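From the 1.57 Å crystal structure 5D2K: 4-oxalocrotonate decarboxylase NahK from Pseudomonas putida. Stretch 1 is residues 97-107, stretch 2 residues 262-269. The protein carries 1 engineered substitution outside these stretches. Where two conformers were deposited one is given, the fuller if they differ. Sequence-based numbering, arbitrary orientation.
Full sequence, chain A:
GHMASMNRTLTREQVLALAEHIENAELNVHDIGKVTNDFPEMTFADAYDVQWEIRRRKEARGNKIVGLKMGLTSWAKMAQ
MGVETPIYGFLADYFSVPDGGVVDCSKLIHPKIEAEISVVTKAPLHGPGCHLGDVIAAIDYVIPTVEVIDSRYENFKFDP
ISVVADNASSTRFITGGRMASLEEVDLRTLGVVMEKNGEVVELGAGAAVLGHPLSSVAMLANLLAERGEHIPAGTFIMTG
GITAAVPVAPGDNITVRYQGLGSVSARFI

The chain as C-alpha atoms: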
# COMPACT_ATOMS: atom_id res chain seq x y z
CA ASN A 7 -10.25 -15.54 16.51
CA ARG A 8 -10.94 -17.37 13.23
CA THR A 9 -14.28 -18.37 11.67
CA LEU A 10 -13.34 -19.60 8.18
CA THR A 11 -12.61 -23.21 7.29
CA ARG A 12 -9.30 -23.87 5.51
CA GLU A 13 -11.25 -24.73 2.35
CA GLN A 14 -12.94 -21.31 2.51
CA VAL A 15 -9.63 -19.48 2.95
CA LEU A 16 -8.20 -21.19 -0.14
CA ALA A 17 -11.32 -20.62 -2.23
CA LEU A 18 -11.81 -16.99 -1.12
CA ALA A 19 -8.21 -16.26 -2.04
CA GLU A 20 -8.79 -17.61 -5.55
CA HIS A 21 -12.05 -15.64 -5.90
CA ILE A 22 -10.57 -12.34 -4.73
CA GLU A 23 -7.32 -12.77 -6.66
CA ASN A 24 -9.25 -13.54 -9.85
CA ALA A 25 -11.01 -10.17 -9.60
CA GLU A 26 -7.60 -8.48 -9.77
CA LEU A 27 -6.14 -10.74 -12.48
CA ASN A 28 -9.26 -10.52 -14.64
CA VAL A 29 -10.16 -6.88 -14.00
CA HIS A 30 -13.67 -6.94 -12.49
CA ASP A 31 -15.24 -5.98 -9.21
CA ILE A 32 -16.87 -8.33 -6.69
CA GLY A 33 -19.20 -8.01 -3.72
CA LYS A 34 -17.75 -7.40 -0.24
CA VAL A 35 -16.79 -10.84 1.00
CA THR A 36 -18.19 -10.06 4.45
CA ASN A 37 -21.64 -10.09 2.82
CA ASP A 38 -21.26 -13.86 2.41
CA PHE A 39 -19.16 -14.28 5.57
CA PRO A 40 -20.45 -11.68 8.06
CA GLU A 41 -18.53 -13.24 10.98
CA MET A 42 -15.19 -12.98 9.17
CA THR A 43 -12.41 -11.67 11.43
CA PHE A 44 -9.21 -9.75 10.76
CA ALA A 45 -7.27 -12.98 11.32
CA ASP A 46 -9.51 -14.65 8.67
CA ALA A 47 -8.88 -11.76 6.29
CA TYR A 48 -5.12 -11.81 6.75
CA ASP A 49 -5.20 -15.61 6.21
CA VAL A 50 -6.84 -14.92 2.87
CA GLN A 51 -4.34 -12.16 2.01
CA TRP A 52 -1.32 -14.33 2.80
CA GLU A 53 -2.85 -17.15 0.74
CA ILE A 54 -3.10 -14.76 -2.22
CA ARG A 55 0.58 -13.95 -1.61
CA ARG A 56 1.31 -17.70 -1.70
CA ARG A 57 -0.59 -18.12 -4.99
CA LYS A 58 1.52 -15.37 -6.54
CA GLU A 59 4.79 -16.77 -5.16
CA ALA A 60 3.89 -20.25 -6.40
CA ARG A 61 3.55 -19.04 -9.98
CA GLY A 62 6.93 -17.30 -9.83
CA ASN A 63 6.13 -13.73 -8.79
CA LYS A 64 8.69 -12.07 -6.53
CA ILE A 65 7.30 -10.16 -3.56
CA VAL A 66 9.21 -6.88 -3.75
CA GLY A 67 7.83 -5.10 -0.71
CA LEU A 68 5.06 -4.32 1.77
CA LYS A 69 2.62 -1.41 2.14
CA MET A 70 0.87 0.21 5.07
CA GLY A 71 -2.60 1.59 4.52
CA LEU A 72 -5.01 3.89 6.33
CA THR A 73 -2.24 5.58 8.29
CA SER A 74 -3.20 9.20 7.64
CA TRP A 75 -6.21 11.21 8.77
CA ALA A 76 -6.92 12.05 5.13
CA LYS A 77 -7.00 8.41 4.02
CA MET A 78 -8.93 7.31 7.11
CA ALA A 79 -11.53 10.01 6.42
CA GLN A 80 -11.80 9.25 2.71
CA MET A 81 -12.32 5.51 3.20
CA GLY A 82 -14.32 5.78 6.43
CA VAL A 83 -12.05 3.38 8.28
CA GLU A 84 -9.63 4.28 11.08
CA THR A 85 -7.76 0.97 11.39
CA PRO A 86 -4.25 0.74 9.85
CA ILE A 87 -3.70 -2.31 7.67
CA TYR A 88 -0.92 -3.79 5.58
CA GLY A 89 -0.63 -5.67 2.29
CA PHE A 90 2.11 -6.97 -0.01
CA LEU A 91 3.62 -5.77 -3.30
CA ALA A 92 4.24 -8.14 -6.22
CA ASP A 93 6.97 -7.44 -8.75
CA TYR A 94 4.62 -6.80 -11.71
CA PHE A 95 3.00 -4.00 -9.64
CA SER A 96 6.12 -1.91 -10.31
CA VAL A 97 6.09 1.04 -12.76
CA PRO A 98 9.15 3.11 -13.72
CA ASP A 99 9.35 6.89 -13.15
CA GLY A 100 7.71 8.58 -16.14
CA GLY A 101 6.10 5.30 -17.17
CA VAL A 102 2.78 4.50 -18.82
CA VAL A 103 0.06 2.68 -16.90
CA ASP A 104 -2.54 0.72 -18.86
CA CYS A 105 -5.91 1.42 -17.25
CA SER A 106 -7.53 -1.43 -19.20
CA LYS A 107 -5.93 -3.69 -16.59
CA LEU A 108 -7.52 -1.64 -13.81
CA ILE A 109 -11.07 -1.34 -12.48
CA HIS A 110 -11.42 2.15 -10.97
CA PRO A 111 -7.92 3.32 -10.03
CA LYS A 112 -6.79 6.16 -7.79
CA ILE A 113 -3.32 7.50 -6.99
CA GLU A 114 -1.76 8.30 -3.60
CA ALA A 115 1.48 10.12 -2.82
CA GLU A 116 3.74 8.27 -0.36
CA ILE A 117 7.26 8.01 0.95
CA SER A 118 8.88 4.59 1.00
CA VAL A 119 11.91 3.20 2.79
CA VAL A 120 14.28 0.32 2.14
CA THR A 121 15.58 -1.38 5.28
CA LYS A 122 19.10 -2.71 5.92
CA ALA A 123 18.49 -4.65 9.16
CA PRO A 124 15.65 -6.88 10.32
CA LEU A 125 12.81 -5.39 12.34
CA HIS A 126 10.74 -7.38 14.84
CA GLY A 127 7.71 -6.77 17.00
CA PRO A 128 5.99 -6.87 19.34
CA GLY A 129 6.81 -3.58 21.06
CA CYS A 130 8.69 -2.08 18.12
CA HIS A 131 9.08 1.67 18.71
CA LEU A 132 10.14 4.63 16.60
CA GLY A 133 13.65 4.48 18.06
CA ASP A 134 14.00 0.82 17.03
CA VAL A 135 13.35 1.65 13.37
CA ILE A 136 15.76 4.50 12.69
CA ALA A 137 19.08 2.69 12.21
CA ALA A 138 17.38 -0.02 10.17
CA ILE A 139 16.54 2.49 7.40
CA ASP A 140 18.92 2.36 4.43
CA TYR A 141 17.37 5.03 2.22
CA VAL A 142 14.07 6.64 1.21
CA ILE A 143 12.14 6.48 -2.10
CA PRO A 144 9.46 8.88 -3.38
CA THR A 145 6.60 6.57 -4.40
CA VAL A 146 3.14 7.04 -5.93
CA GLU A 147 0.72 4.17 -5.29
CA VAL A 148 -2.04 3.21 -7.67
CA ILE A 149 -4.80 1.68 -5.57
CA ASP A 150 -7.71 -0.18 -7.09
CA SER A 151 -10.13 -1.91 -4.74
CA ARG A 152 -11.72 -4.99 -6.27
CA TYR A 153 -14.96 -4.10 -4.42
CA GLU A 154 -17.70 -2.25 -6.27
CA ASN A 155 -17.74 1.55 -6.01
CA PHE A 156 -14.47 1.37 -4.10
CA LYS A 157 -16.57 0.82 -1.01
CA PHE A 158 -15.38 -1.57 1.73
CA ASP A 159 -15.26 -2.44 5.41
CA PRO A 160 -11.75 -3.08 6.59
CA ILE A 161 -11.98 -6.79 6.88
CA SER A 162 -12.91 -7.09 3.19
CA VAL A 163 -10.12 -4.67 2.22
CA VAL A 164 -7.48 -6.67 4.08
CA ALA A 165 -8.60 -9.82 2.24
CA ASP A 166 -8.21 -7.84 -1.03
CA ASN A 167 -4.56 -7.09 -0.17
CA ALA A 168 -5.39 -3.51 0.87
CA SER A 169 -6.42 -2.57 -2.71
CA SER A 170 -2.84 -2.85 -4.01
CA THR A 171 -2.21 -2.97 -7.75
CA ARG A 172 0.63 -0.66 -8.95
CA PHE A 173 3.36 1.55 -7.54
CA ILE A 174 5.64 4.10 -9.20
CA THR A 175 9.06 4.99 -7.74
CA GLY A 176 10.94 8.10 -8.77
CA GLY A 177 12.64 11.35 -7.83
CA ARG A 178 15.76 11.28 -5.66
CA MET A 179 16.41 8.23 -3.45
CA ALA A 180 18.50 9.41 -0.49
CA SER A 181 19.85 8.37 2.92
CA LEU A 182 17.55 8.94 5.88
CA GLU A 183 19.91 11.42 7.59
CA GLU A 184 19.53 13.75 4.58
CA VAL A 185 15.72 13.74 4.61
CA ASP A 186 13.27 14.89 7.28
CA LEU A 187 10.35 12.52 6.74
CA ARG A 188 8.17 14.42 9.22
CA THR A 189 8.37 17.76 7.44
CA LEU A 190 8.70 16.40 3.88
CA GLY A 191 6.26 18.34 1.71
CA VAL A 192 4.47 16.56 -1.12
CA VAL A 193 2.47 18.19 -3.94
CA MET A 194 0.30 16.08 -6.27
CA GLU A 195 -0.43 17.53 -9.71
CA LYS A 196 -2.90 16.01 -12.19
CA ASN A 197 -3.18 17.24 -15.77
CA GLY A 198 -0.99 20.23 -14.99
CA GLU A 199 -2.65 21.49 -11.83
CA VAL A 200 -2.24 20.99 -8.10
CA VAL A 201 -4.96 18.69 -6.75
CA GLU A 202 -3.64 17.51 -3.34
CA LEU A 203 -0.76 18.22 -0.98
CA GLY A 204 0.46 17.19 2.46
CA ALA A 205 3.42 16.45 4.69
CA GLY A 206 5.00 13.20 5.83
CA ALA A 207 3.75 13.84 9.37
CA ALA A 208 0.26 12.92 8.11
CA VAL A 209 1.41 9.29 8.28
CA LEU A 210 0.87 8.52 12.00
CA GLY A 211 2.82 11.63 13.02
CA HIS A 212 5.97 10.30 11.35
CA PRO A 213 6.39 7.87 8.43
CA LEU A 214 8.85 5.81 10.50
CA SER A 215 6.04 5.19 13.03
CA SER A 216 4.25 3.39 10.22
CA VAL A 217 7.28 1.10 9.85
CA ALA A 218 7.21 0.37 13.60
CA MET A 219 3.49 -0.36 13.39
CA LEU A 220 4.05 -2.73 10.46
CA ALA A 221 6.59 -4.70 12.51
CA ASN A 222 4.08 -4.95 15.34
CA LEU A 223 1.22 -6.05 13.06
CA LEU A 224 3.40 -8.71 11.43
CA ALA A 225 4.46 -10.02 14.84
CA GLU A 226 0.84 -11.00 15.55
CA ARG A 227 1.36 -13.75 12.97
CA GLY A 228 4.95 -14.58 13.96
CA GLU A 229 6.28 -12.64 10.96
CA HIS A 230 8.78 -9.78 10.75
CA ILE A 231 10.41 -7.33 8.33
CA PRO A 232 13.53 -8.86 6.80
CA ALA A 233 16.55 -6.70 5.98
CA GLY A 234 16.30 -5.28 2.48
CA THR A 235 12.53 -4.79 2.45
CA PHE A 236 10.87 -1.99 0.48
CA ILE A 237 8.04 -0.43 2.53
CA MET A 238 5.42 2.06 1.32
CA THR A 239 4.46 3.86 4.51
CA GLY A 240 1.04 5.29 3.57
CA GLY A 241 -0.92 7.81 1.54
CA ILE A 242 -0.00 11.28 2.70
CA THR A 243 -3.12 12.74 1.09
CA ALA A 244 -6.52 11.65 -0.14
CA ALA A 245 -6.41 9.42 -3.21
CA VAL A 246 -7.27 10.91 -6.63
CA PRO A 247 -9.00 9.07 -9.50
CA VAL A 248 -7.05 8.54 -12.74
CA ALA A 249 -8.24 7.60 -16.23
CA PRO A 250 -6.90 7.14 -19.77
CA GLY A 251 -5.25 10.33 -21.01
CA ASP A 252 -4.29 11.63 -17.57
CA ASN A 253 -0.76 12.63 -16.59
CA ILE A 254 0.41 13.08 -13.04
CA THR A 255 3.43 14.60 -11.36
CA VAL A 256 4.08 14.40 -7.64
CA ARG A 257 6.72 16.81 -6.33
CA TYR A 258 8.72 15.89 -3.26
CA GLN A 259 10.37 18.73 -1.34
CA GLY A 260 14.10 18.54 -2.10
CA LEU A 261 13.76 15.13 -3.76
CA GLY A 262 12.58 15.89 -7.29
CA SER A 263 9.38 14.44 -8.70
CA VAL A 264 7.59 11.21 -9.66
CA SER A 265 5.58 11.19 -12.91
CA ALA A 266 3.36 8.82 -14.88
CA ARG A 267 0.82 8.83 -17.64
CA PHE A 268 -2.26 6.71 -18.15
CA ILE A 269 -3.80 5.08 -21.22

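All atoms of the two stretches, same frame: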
# COMPACT_ATOMS: atom_id res chain seq x y z
N VAL A 97 6.13 0.15 -11.60
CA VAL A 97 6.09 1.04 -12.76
C VAL A 97 7.28 1.99 -12.65
O VAL A 97 7.56 2.51 -11.57
CB VAL A 97 4.76 1.85 -12.79
CG1 VAL A 97 4.68 2.80 -13.99
CG2 VAL A 97 3.55 0.91 -12.77
N PRO A 98 8.00 2.21 -13.76
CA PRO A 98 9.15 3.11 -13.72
C PRO A 98 8.74 4.58 -13.72
O PRO A 98 7.68 4.90 -14.26
CB PRO A 98 9.90 2.75 -15.01
CG PRO A 98 8.83 2.39 -15.95
CD PRO A 98 7.78 1.66 -15.11
N ASP A 99 9.55 5.44 -13.11
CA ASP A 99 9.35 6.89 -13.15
C ASP A 99 9.12 7.32 -14.60
O ASP A 99 9.88 6.94 -15.49
CB ASP A 99 10.56 7.60 -12.54
CG ASP A 99 10.30 9.07 -12.20
OD1 ASP A 99 9.17 9.55 -12.37
OD2 ASP A 99 11.25 9.74 -11.72
N GLY A 100 8.05 8.08 -14.82
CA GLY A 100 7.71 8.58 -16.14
C GLY A 100 7.01 7.56 -17.01
O GLY A 100 6.73 7.83 -18.18
N GLY A 101 6.69 6.40 -16.43
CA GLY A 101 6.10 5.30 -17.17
C GLY A 101 4.63 5.45 -17.52
O GLY A 101 3.94 6.37 -17.08
N VAL A 102 4.15 4.52 -18.34
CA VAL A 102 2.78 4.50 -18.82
C VAL A 102 2.05 3.36 -18.14
O VAL A 102 2.53 2.23 -18.11
CB VAL A 102 2.72 4.33 -20.35
CG1 VAL A 102 1.27 4.36 -20.84
CG2 VAL A 102 3.53 5.41 -21.02
N VAL A 103 0.89 3.68 -17.57
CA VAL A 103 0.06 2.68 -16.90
C VAL A 103 -1.17 2.40 -17.74
O VAL A 103 -1.90 3.32 -18.09
CB VAL A 103 -0.37 3.18 -15.51
CG1 VAL A 103 -1.38 2.20 -14.86
CG2 VAL A 103 0.86 3.37 -14.61
N ASP A 104 -1.40 1.13 -18.05
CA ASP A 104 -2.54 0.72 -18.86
C ASP A 104 -3.77 0.53 -17.98
O ASP A 104 -3.87 -0.46 -17.25
CB ASP A 104 -2.19 -0.56 -19.63
CG ASP A 104 -3.31 -1.04 -20.53
OD1 ASP A 104 -4.36 -0.35 -20.64
OD2 ASP A 104 -3.13 -2.11 -21.14
N CYS A 105 -4.69 1.48 -18.06
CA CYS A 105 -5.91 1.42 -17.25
C CYS A 105 -6.86 0.30 -17.65
O CYS A 105 -7.80 0.01 -16.93
CB CYS A 105 -6.66 2.74 -17.31
SG CYS A 105 -5.80 4.11 -16.51
N SER A 106 -6.64 -0.34 -18.80
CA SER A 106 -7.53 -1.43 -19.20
C SER A 106 -7.31 -2.64 -18.30
O SER A 106 -8.11 -3.57 -18.28
CB SER A 106 -7.34 -1.81 -20.67
OG SER A 106 -6.13 -2.52 -20.89
N LYS A 107 -6.22 -2.62 -17.53
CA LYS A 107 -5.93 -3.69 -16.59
C LYS A 107 -6.40 -3.32 -15.19
O LYS A 107 -6.12 -4.05 -14.22
CB LYS A 107 -4.43 -4.00 -16.58
CG LYS A 107 -3.88 -4.40 -17.94
CD LYS A 107 -2.44 -4.88 -17.84
CE LYS A 107 -1.99 -5.55 -19.13
NZ LYS A 107 -2.79 -6.78 -19.42
N GLY A 262 13.02 16.03 -5.91
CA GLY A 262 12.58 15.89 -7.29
C GLY A 262 11.11 15.51 -7.41
O GLY A 262 10.29 15.88 -6.57
N SER A 263 10.77 14.76 -8.45
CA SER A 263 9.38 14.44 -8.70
C SER A 263 9.21 13.04 -9.27
O SER A 263 10.14 12.48 -9.83
CB SER A 263 8.75 15.45 -9.67
OG SER A 263 9.43 15.44 -10.91
N VAL A 264 8.01 12.49 -9.09
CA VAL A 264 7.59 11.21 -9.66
C VAL A 264 6.48 11.48 -10.66
O VAL A 264 5.53 12.20 -10.34
CB VAL A 264 7.08 10.24 -8.56
CG1 VAL A 264 6.68 8.90 -9.17
CG2 VAL A 264 8.13 10.06 -7.47
N SER A 265 6.58 10.92 -11.86
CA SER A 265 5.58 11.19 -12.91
C SER A 265 5.09 9.89 -13.53
O SER A 265 5.78 8.87 -13.49
CB SER A 265 6.16 12.08 -14.01
OG SER A 265 6.54 13.36 -13.53
N ALA A 266 3.91 9.95 -14.14
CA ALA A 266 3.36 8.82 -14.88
C ALA A 266 2.27 9.31 -15.79
O ALA A 266 1.70 10.39 -15.57
CB ALA A 266 2.83 7.75 -13.94
N ARG A 267 1.98 8.54 -16.83
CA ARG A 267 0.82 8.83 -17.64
C ARG A 267 -0.01 7.58 -17.80
O ARG A 267 0.47 6.46 -17.63
CB ARG A 267 1.20 9.42 -18.99
CG ARG A 267 2.00 8.54 -19.91
CD ARG A 267 2.07 9.22 -21.28
NE ARG A 267 2.82 8.45 -22.26
CZ ARG A 267 2.26 7.70 -23.21
NH1 ARG A 267 3.03 7.04 -24.06
NH2 ARG A 267 0.95 7.62 -23.31
N PHE A 268 -1.28 7.79 -18.11
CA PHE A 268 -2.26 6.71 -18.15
C PHE A 268 -2.90 6.58 -19.52
O PHE A 268 -3.17 7.57 -20.19
CB PHE A 268 -3.33 6.95 -17.08
CG PHE A 268 -2.76 6.94 -15.69
CD1 PHE A 268 -2.19 8.09 -15.14
CD2 PHE A 268 -2.76 5.78 -14.94
CE1 PHE A 268 -1.63 8.07 -13.87
CE2 PHE A 268 -2.22 5.75 -13.66
CZ PHE A 268 -1.66 6.89 -13.13
N ILE A 269 -3.10 5.34 -19.96
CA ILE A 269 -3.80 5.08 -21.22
C ILE A 269 -4.87 4.03 -21.01
O ILE A 269 -4.99 3.48 -19.91
CB ILE A 269 -2.84 4.60 -22.33
CG1 ILE A 269 -2.15 3.29 -21.92
CG2 ILE A 269 -1.82 5.67 -22.66
CD1 ILE A 269 -1.34 2.67 -23.03
OXT ILE A 269 -5.66 3.72 -21.90
O HOH W 1 9.64 12.14 -13.08

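Near its C-terminus the chain forms a strand that pairs in parallel with a short strand containing Val102 and Val103, and the two stretches together bury 611 Å² of surface. Three residues cover the most of it: Ile269, Val102 and Arg267.

Ile269, the C-terminal residue, is held by two backbone hydrogen bonds and by its side chain. Its N donates to Val103 O at 3.0 Å, and its terminal carboxylate atom O accepts from Cys105 N at 2.7 Å, so the end of the chain is fastened on both its amide and its carboxylate. The second bond uses an amide in the 3-10 segment that follows the strand, extending the ladder past the strand's last residue. The side chain meanwhile lies against its neighbour: Ile269 CG1 is 3.7 Å from Val102 CG1, an apolar contact between two branched side chains.

Val102 pairs with Arg267, and both side chains emerge on the same, exposed face of the sheet. Here the arginine suits its place well. Its long aliphatic stem and flat guanidinium can lie over a hydrophobic neighbour while its charge remains at the surface, and Val102 CG2 indeed sits over one face of the guanidinium, 3.4 Å from Arg267 NE. The backbone of Arg267 ties the strands together, its N donating to Gly101 O at 2.9 Å and its O accepting from Val103 N at 2.8 Å. This alternation, in which one residue bonds to the two residues flanking its partner, is the signature of parallel pairing.

The opposite face carries Val103 and Phe268, both buried. Val103 CB packs 3.6 Å from Phe268 CD2, and Cys105 SG approaches the same ring atom at 3.8 Å. The sulfur meets the ring obliquely; being small and weakly polar, a cysteine fits readily against an aromatic group.

At the other end, a type II turn from Pro98 to Gly101 leads into the pairing, closed by Gly101 N bonding to Pro98 O at 2.8 Å. Gly100 has a positive phi, which glycine adopts easily, and its N donates to Ser265 O at 2.7 Å. A CB on Gly101 would clash with Pro98 O, lying 2.7 Å from it, so glycine is needed there too. Within the turn, Asp99 offers a side-chain acceptor: its side chain leaves sideways, but its end comes nearer, and OD1 accepts from Ser265 N at 3.0 Å. The same OD1 also receives a bond from a water, whose O lies 2.7 Å away.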